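Phosphoribosylglycinamide synthetase (Anaerococcus prevotii, PDB 4DIM) probably acts as an ATP-dependent ligase of the ATP-grasp superfamily, binding ATP and a metal ion. Local coordinates at residues L11-G16 with V85-I90; R17-L22 with A75-L80; A35-N40 with D50-M55. All blocks are in the same frame, centred on the assembly; numbering follows the deposited sequence.

Read from the N terminus, strand 9-13 opens the parallel sheet and supplies the first half of interaction 1, and the turn that follows, leading into helix 20-29, supplies the first half of interaction 2. The chain then returns to the sheet as strand 32-37, and interaction 3 closes the shortest loop when strand 51-54 pairs beside it. Next, 75-80 closes interaction 2, and helix 84-94 closes interaction 1. The three loops are therefore concentric and none cross. Interaction 3 extends the sheet to one edge, interaction 2 joins the glycine-rich turn to the end of the opposite edge strand, and interaction 1 packs a helix on one face.

Interaction 1. Residues L11-G16 with V85-I90; sequences LILGAG and VSLARI
Leu11 meets helix 84-94 through one methyl: its CD2 lies 3.9 Å from CD1 of Ile90, and the two side chains cross at about a right angle. The other methyl, CD1, packs against CA of Gly36 on the neighbouring strand. Ile12 faces the other side of the sheet, where its side chain meets Leu22 and Tyr23 of helix 20-29. Leu13 returns to the first face and carries most of the contact. Its side chain and that of Ile90 reach toward each other tip to tip, with CD1 of Ile90 at 3.8 Å from CD2 of Leu13 and 3.9 Å from CD1. CD2 also rests against the helix backbone, 3.8 Å from N of Leu87, and lies 4.0 Å from CB of Ser86. The other branch is a looser neighbour of Leu87, the two CD1 atoms being 4.3 Å apart. No hydrogen bond crosses this interface; it is held by buried aliphatic groups. Beyond Leu13 the chain leaves the helix. Gly14 has backbone angles (phi 107°, psi 146°) at which a CB would press on the preceding carbonyl oxygen, which accounts for a glycine as the strand gives way to the turn, and its own O is hydrogen-bonded to Tyr23 OH.

The strand and helix axes approach to 9.9 Å and run roughly antiparallel, at 151°, as for a helix that follows the edge strand 74-76 and packs on the face of the parallel sheet. Ala75 of that strand touches Leu13, Leu87 and Ile90, while Val63 and Pro60 of helix 60-66 flank Ile90 and Ser86, so that helices 60-66 and 84-94 lie side by side on this face of the sheet.

Interaction 2. Residues R17-L22 with A75-L80; sequences RGQLGL and AATCCL
The glycine-rich turn and the start of helix 20-29, where Gly16, Gly18 and Gly21 fit a Rossmann-type GxGxxG pattern, place Gln19 and Leu22 against Ala76 and Cys78. The turn joins the first strand to the first helix of the Rossmann-like parallel-sheet domain. Gln19 extends its chain beyond CG (chi2 -176°) over the backbone of Cys78, with CG 4.1 Å from SG of that cysteine. Its NE2 comes within 3.0 Å of Cys78 O, but at an angle too poor for a hydrogen bond; the amide has weak hydrogen bonds instead to the end of strand 9-13 (NE2 to Leu13 O) and to the turn (OE1 to Gly16 N). Three residues on, CG of Leu22 stands anti to the backbone N (chi1 -173°), and CD2 sits 4.0 Å from CB of Ala76 and 4.0 Å from CB of Cys78. At the other end, Gly18 O lies 3.3 Å from SG of Cys79.

Thr77 points away from the turn; its side chain touches Ile84 and Leu87 of helix 84-94, and OG1 is hydrogen-bonded to Leu13 O. On the Leu22 side, helix 297-305 closes over the contact: Tyr298, Ile301 and Ala302 touch Leu22, and Ala305 touches Ala76.

Interaction 3. Residues A35-N40 with D50-M55; sequences AGTMPN and DEISYM
Ala35 and Thr37 each use both backbone polar groups to bind strand 51-54 and Met55 just beyond it. Ala35 N donates to Glu51 O (2.9 Å) and its O accepts from Ser53 N (2.8 Å). Thr37 repeats the pattern, N to Ser53 O at 3.0 Å and O from Met55 N at 2.7 Å. All four are nearly straight, Ser53 N-H to Ala35 O reaching 177°. The register is parallel, Ala35 beside Ile52 and Thr37 beside Tyr54. On the face carrying these residues, CG2 of Thr37 meets CG2 of Ile52 at 3.7 Å, the two side chains crossing obliquely. Tyr54 turns a ring edge toward Thr37 O, while its CE2 lies 3.6 Å from CA of Pro39. On the other face selenomethionine Met55 passes over Gly36, its CG 3.9 Å from Gly36 CA; chi1 of 55° sets this CG between the backbone N and the carbonyl carbon. SE of selenomethionine Met38 lies 3.7 Å from Met55 O.

Farther out, Glu51 is held at its carboxylate by a hydrogen bond to His32 and a salt bridge to Arg9. Helix 43-48 reaches Ala35 and Ile52 with Leu46, and Gly36 bonds through its backbone to Ile12 and Gly14 on the far side of its strand. Strand 32-37, helix 43-48 and strand 51-54 thus form a beta-alpha-beta crossover, the repeating element of Rossmann-like parallel sheets, here with 51-54 as an edge strand.

Interaction 1. Residues L11-G16 with V85-I90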
loop_
_atom_site.group_PDB
_atom_site.type_symbol
_atom_site.label_atom_id
_atom_site.label_comp_id
_atom_site.label_asym_id
_atom_site.label_seq_id
_atom_site.Cartn_x
_atom_site.Cartn_y
_atom_site.Cartn_z
ATOM N N LEU A 11 4.646 18.514 -7.210
ATOM C CA LEU A 11 5.499 17.501 -7.820
ATOM C C LEU A 11 4.991 16.168 -7.350
ATOM O O LEU A 11 4.915 15.937 -6.139
ATOM C CB LEU A 11 6.984 17.698 -7.440
ATOM C CG LEU A 11 7.921 16.491 -7.662
ATOM C CD1 LEU A 11 8.359 16.370 -9.151
ATOM C CD2 LEU A 11 9.117 16.558 -6.731
ATOM N N ILE A 12 4.599 15.298 -8.276
ATOM C CA ILE A 12 4.142 13.973 -7.901
ATOM C C ILE A 12 5.280 13.034 -8.179
ATOM O O ILE A 12 5.700 12.929 -9.326
ATOM C CB ILE A 12 2.846 13.556 -8.593
ATOM C CG1 ILE A 12 1.677 14.470 -8.151
ATOM C CG2 ILE A 12 2.563 12.080 -8.269
ATOM C CD1 ILE A 12 0.466 14.515 -9.144
ATOM N N LEU A 13 5.783 12.345 -7.150
ATOM C CA LEU A 13 6.908 11.419 -7.316
ATOM C C LEU A 13 6.384 10.096 -7.811
ATOM O O LEU A 13 5.686 9.406 -7.070
ATOM C CB LEU A 13 7.670 11.217 -6.004
ATOM C CG LEU A 13 8.528 12.377 -5.534
ATOM C CD1 LEU A 13 7.674 13.449 -4.847
ATOM C CD2 LEU A 13 9.561 11.915 -4.563
ATOM N N GLY A 14 6.672 9.796 -9.066
ATOM C CA GLY A 14 6.256 8.581 -9.737
ATOM C C GLY A 14 5.170 8.892 -10.729
ATOM O O GLY A 14 4.379 9.802 -10.484
ATOM N N ALA A 15 5.126 8.157 -11.872
ATOM C CA ALA A 15 4.068 8.341 -12.872
ATOM C C ALA A 15 3.714 7.043 -13.570
ATOM O O ALA A 15 3.523 7.048 -14.774
ATOM C CB ALA A 15 4.457 9.403 -13.876
ATOM N N GLY A 16 3.496 5.980 -12.793
ATOM C CA GLY A 16 3.021 4.689 -13.293
ATOM C C GLY A 16 1.507 4.599 -13.497
ATOM O O GLY A 16 0.754 5.443 -13.016
ATOM N N VAL A 85 10.869 7.970 0.852
ATOM C CA VAL A 85 11.928 8.635 1.607
ATOM C C VAL A 85 12.254 9.960 0.933
ATOM O O VAL A 85 12.285 10.984 1.597
ATOM C CB VAL A 85 13.160 7.731 1.722
ATOM C CG1 VAL A 85 14.358 8.509 2.274
ATOM C CG2 VAL A 85 12.825 6.532 2.602
ATOM N N SER A 86 12.474 9.942 -0.390
ATOM C CA SER A 86 12.774 11.146 -1.172
ATOM C C SER A 86 11.699 12.191 -0.926
ATOM O O SER A 86 12.055 13.313 -0.606
ATOM C CB SER A 86 12.897 10.805 -2.649
ATOM O OG SER A 86 13.558 9.559 -2.787
ATOM N N LEU A 87 10.408 11.808 -0.893
ATOM C CA LEU A 87 9.353 12.774 -0.538
ATOM C C LEU A 87 9.595 13.401 0.844
ATOM O O LEU A 87 9.493 14.617 1.014
ATOM C CB LEU A 87 8.004 12.093 -0.512
ATOM C CG LEU A 87 6.822 12.914 0.000
ATOM C CD1 LEU A 87 6.667 14.212 -0.765
ATOM C CD2 LEU A 87 5.563 12.114 -0.153
ATOM N N ALA A 88 9.884 12.552 1.831
ATOM C CA ALA A 88 10.145 12.971 3.194
ATOM C C ALA A 88 11.292 14.016 3.252
ATOM O O ALA A 88 11.146 15.043 3.935
ATOM C CB ALA A 88 10.472 11.756 4.048
ATOM N N ARG A 89 12.385 13.800 2.473
ATOM C CA ARG A 89 13.478 14.765 2.424
ATOM C C ARG A 89 13.021 16.063 1.747
ATOM O O ARG A 89 13.306 17.152 2.278
ATOM C CB ARG A 89 14.732 14.227 1.721
ATOM C CG ARG A 89 15.998 14.996 2.205
ATOM C CD ARG A 89 17.306 14.373 1.759
ATOM N NE ARG A 89 17.629 13.182 2.541
ATOM C CZ ARG A 89 18.661 12.372 2.315
ATOM N NH1 ARG A 89 19.502 12.615 1.312
ATOM N NH2 ARG A 89 18.860 11.306 3.088
ATOM N N ILE A 90 12.289 15.959 0.607
ATOM C CA ILE A 90 11.724 17.145 -0.085
ATOM C C ILE A 90 10.983 18.015 0.955
ATOM O O ILE A 90 11.253 19.197 1.075
ATOM C CB ILE A 90 10.762 16.754 -1.269
ATOM C CG1 ILE A 90 11.528 16.208 -2.440
ATOM C CG2 ILE A 90 9.905 17.953 -1.731
ATOM C CD1 ILE A 90 10.687 15.375 -3.323
#

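Interaction 2. Residues R17-L22 with A75-L80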
loop_
_atom_site.group_PDB
_atom_site.type_symbol
_atom_site.label_atom_id
_atom_site.label_comp_id
_atom_site.label_asym_id
_atom_site.label_seq_id
_atom_site.Cartn_x
_atom_site.Cartn_y
_atom_site.Cartn_z
ATOM N N ARG A 17 1.021 3.557 -14.215
ATOM C CA ARG A 17 -0.447 3.363 -14.435
ATOM C C ARG A 17 -1.233 3.434 -13.106
ATOM O O ARG A 17 -2.275 4.085 -13.039
ATOM C CB ARG A 17 -0.772 2.046 -15.201
ATOM C CG ARG A 17 -0.913 0.779 -14.345
ATOM C CD ARG A 17 -0.781 -0.511 -15.159
ATOM N NE ARG A 17 -0.665 -1.684 -14.280
ATOM C CZ ARG A 17 -0.412 -2.932 -14.681
ATOM N NH1 ARG A 17 -0.245 -3.207 -15.975
ATOM N NH2 ARG A 17 -0.326 -3.917 -13.791
ATOM N N GLY A 18 -0.651 2.911 -12.042
ATOM C CA GLY A 18 -1.277 2.961 -10.725
ATOM C C GLY A 18 -1.224 4.295 -10.018
ATOM O O GLY A 18 -1.541 4.348 -8.833
ATOM N N GLN A 19 -0.830 5.395 -10.697
ATOM C CA GLN A 19 -0.739 6.692 -10.028
ATOM C C GLN A 19 -1.474 7.815 -10.740
ATOM O O GLN A 19 -1.384 8.944 -10.263
ATOM C CB GLN A 19 0.712 7.042 -9.873
ATOM C CG GLN A 19 1.403 6.013 -8.985
ATOM C CD GLN A 19 2.808 6.399 -8.742
ATOM O OE1 GLN A 19 3.706 5.883 -9.450
ATOM N NE2 GLN A 19 2.986 7.385 -7.803
ATOM N N LEU A 20 -2.342 7.497 -11.745
ATOM C CA LEU A 20 -3.047 8.529 -12.495
ATOM C C LEU A 20 -4.188 9.211 -11.737
ATOM O O LEU A 20 -4.649 10.254 -12.196
ATOM C CB LEU A 20 -3.539 8.046 -13.885
ATOM C CG LEU A 20 -4.565 6.934 -14.084
ATOM C CD1 LEU A 20 -5.976 7.271 -13.457
ATOM C CD2 LEU A 20 -4.733 6.669 -15.595
ATOM N N GLY A 21 -4.617 8.667 -10.608
ATOM C CA GLY A 21 -5.716 9.235 -9.836
ATOM C C GLY A 21 -5.357 10.544 -9.171
ATOM O O GLY A 21 -6.168 11.477 -9.083
ATOM N N LEU A 22 -4.134 10.605 -8.695
ATOM C CA LEU A 22 -3.642 11.803 -8.070
ATOM C C LEU A 22 -3.345 12.890 -9.109
ATOM O O LEU A 22 -3.546 14.072 -8.819
ATOM C CB LEU A 22 -2.433 11.432 -7.268
ATOM C CG LEU A 22 -1.829 12.461 -6.412
ATOM C CD1 LEU A 22 -2.811 12.941 -5.346
ATOM C CD2 LEU A 22 -0.631 11.905 -5.776
ATOM N N ALA A 75 4.574 18.358 -2.526
ATOM C CA ALA A 75 4.974 17.121 -3.191
ATOM C C ALA A 75 4.167 15.962 -2.642
ATOM O O ALA A 75 3.692 15.977 -1.501
ATOM C CB ALA A 75 6.464 16.853 -3.064
ATOM N N ALA A 76 3.940 14.991 -3.511
ATOM C CA ALA A 76 3.145 13.849 -3.131
ATOM C C ALA A 76 3.606 12.610 -3.847
ATOM O O ALA A 76 4.274 12.675 -4.865
ATOM C CB ALA A 76 1.685 14.129 -3.436
ATOM N N THR A 77 3.315 11.486 -3.254
ATOM C CA THR A 77 3.590 10.168 -3.815
ATOM C C THR A 77 2.406 9.385 -3.443
ATOM O O THR A 77 1.642 9.807 -2.578
ATOM C CB THR A 77 4.925 9.562 -3.343
ATOM O OG1 THR A 77 5.266 8.446 -4.190
ATOM C CG2 THR A 77 4.893 9.112 -1.907
ATOM N N CYS A 78 2.194 8.289 -4.125
ATOM C CA CYS A 78 1.039 7.483 -3.846
ATOM C C CYS A 78 1.240 6.119 -4.459
ATOM O O CYS A 78 2.052 5.969 -5.370
ATOM C CB CYS A 78 -0.229 8.197 -4.354
ATOM S SG CYS A 78 -0.910 7.589 -5.929
ATOM N N CYS A 79 0.638 5.108 -3.826
ATOM C CA CYS A 79 0.529 3.727 -4.266
ATOM C C CYS A 79 1.839 2.937 -4.321
ATOM O O CYS A 79 1.770 1.751 -4.623
ATOM C CB CYS A 79 -0.202 3.689 -5.606
ATOM S SG CYS A 79 -1.913 4.342 -5.515
ATOM N N LEU A 80 3.007 3.520 -3.960
ATOM C CA LEU A 80 4.301 2.802 -4.004
ATOM C C LEU A 80 5.319 3.437 -3.027
ATOM O O LEU A 80 5.279 4.652 -2.793
ATOM C CB LEU A 80 4.836 2.847 -5.461
ATOM C CG LEU A 80 5.341 1.530 -6.117
ATOM C CD1 LEU A 80 4.304 0.373 -6.076
ATOM C CD2 LEU A 80 5.686 1.773 -7.590
#

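Interaction 3. Residues A35-N40 with D50-M55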
loop_
_atom_site.group_PDB
_atom_site.type_symbol
_atom_site.label_atom_id
_atom_site.label_comp_id
_atom_site.label_asym_id
_atom_site.label_seq_id
_atom_site.Cartn_x
_atom_site.Cartn_y
_atom_site.Cartn_z
ATOM N N ALA A 35 5.481 15.812 -13.193
ATOM C CA ALA A 35 5.751 14.392 -13.083
ATOM C C ALA A 35 7.230 14.145 -12.764
ATOM O O ALA A 35 8.078 14.370 -13.632
ATOM C CB ALA A 35 5.385 13.699 -14.384
ATOM N N GLY A 36 7.526 13.740 -11.521
ATOM C CA GLY A 36 8.879 13.372 -11.096
ATOM C C GLY A 36 9.094 11.927 -11.522
ATOM O O GLY A 36 8.565 11.019 -10.876
ATOM N N THR A 37 9.777 11.687 -12.656
ATOM C CA THR A 37 9.845 10.325 -13.166
ATOM C C THR A 37 11.117 10.010 -13.975
ATOM O O THR A 37 12.036 10.811 -14.077
ATOM C CB THR A 37 8.581 10.077 -14.026
ATOM O OG1 THR A 37 8.575 8.729 -14.496
ATOM C CG2 THR A 37 8.460 11.045 -15.224
HETATM N N MSE A 38 11.157 8.787 -14.496
HETATM C CA MSE A 38 12.248 8.251 -15.289
HETATM C C MSE A 38 11.793 8.316 -16.770
HETATM O O MSE A 38 10.585 8.358 -17.023
HETATM C CB MSE A 38 12.524 6.799 -14.788
HETATM C CG MSE A 38 13.999 6.406 -14.583
HETATM SE SE MSE A 38 15.153 7.682 -13.670
HETATM C CE MSE A 38 16.920 7.025 -14.281
ATOM N N PRO A 39 12.716 8.367 -17.750
ATOM C CA PRO A 39 12.324 8.465 -19.173
ATOM C C PRO A 39 11.001 7.807 -19.609
ATOM O O PRO A 39 10.149 8.487 -20.189
ATOM C CB PRO A 39 13.501 7.782 -19.897
ATOM C CG PRO A 39 14.593 7.591 -18.843
ATOM C CD PRO A 39 14.182 8.390 -17.646
ATOM N N ASN A 40 10.833 6.502 -19.346
ATOM C CA ASN A 40 9.662 5.752 -19.798
ATOM C C ASN A 40 8.694 5.515 -18.625
ATOM O O ASN A 40 9.010 4.777 -17.679
ATOM C CB ASN A 40 10.120 4.431 -20.453
ATOM C CG ASN A 40 11.298 4.574 -21.421
ATOM O OD1 ASN A 40 12.269 3.806 -21.352
ATOM N ND2 ASN A 40 11.263 5.551 -22.343
ATOM N N ASP A 50 1.428 18.701 -16.405
ATOM C CA ASP A 50 1.773 19.937 -17.112
ATOM C C ASP A 50 3.296 19.969 -17.423
ATOM O O ASP A 50 3.700 20.480 -18.467
ATOM C CB ASP A 50 1.376 21.175 -16.284
ATOM C CG ASP A 50 -0.104 21.309 -15.997
ATOM O OD1 ASP A 50 -0.753 20.275 -15.758
ATOM O OD2 ASP A 50 -0.603 22.464 -15.951
ATOM N N GLU A 51 4.119 19.420 -16.507
ATOM C CA GLU A 51 5.578 19.364 -16.606
ATOM C C GLU A 51 6.099 17.942 -16.326
ATOM O O GLU A 51 5.399 17.143 -15.713
ATOM C CB GLU A 51 6.178 20.325 -15.556
ATOM C CG GLU A 51 7.364 21.152 -15.988
ATOM C CD GLU A 51 7.540 22.355 -15.084
ATOM O OE1 GLU A 51 6.594 23.173 -15.009
ATOM O OE2 GLU A 51 8.592 22.456 -14.410
ATOM N N ILE A 52 7.344 17.649 -16.774
ATOM C CA ILE A 52 8.037 16.389 -16.519
ATOM C C ILE A 52 9.397 16.733 -16.056
ATOM O O ILE A 52 10.053 17.521 -16.721
ATOM C CB ILE A 52 8.104 15.432 -17.731
ATOM C CG1 ILE A 52 6.691 15.219 -18.332
ATOM C CG2 ILE A 52 8.766 14.086 -17.311
ATOM C CD1 ILE A 52 6.599 14.335 -19.510
ATOM N N SER A 53 9.823 16.170 -14.920
ATOM C CA SER A 53 11.153 16.394 -14.336
ATOM C C SER A 53 11.777 15.038 -14.214
ATOM O O SER A 53 11.224 14.163 -13.548
ATOM C CB SER A 53 11.068 17.111 -12.989
ATOM O OG SER A 53 12.347 17.578 -12.592
ATOM N N TYR A 54 12.843 14.806 -14.970
ATOM C CA TYR A 54 13.452 13.504 -15.007
ATOM C C TYR A 54 14.316 13.329 -13.770
ATOM O O TYR A 54 15.183 14.154 -13.495
ATOM C CB TYR A 54 14.219 13.315 -16.311
ATOM C CG TYR A 54 13.331 13.149 -17.530
ATOM C CD1 TYR A 54 13.530 13.916 -18.668
ATOM C CD2 TYR A 54 12.371 12.146 -17.586
ATOM C CE1 TYR A 54 12.768 13.720 -19.817
ATOM C CE2 TYR A 54 11.591 11.951 -18.722
ATOM C CZ TYR A 54 11.792 12.737 -19.842
ATOM O OH TYR A 54 11.041 12.539 -20.983
HETATM N N MSE A 55 14.013 12.292 -12.975
HETATM C CA MSE A 55 14.719 12.030 -11.723
HETATM C C MSE A 55 14.479 10.630 -11.262
HETATM O O MSE A 55 13.397 10.101 -11.485
HETATM C CB MSE A 55 14.237 13.009 -10.608
HETATM C CG MSE A 55 12.695 12.990 -10.367
HETATM SE SE MSE A 55 12.093 14.128 -8.942
HETATM C CE MSE A 55 12.602 15.799 -9.579
#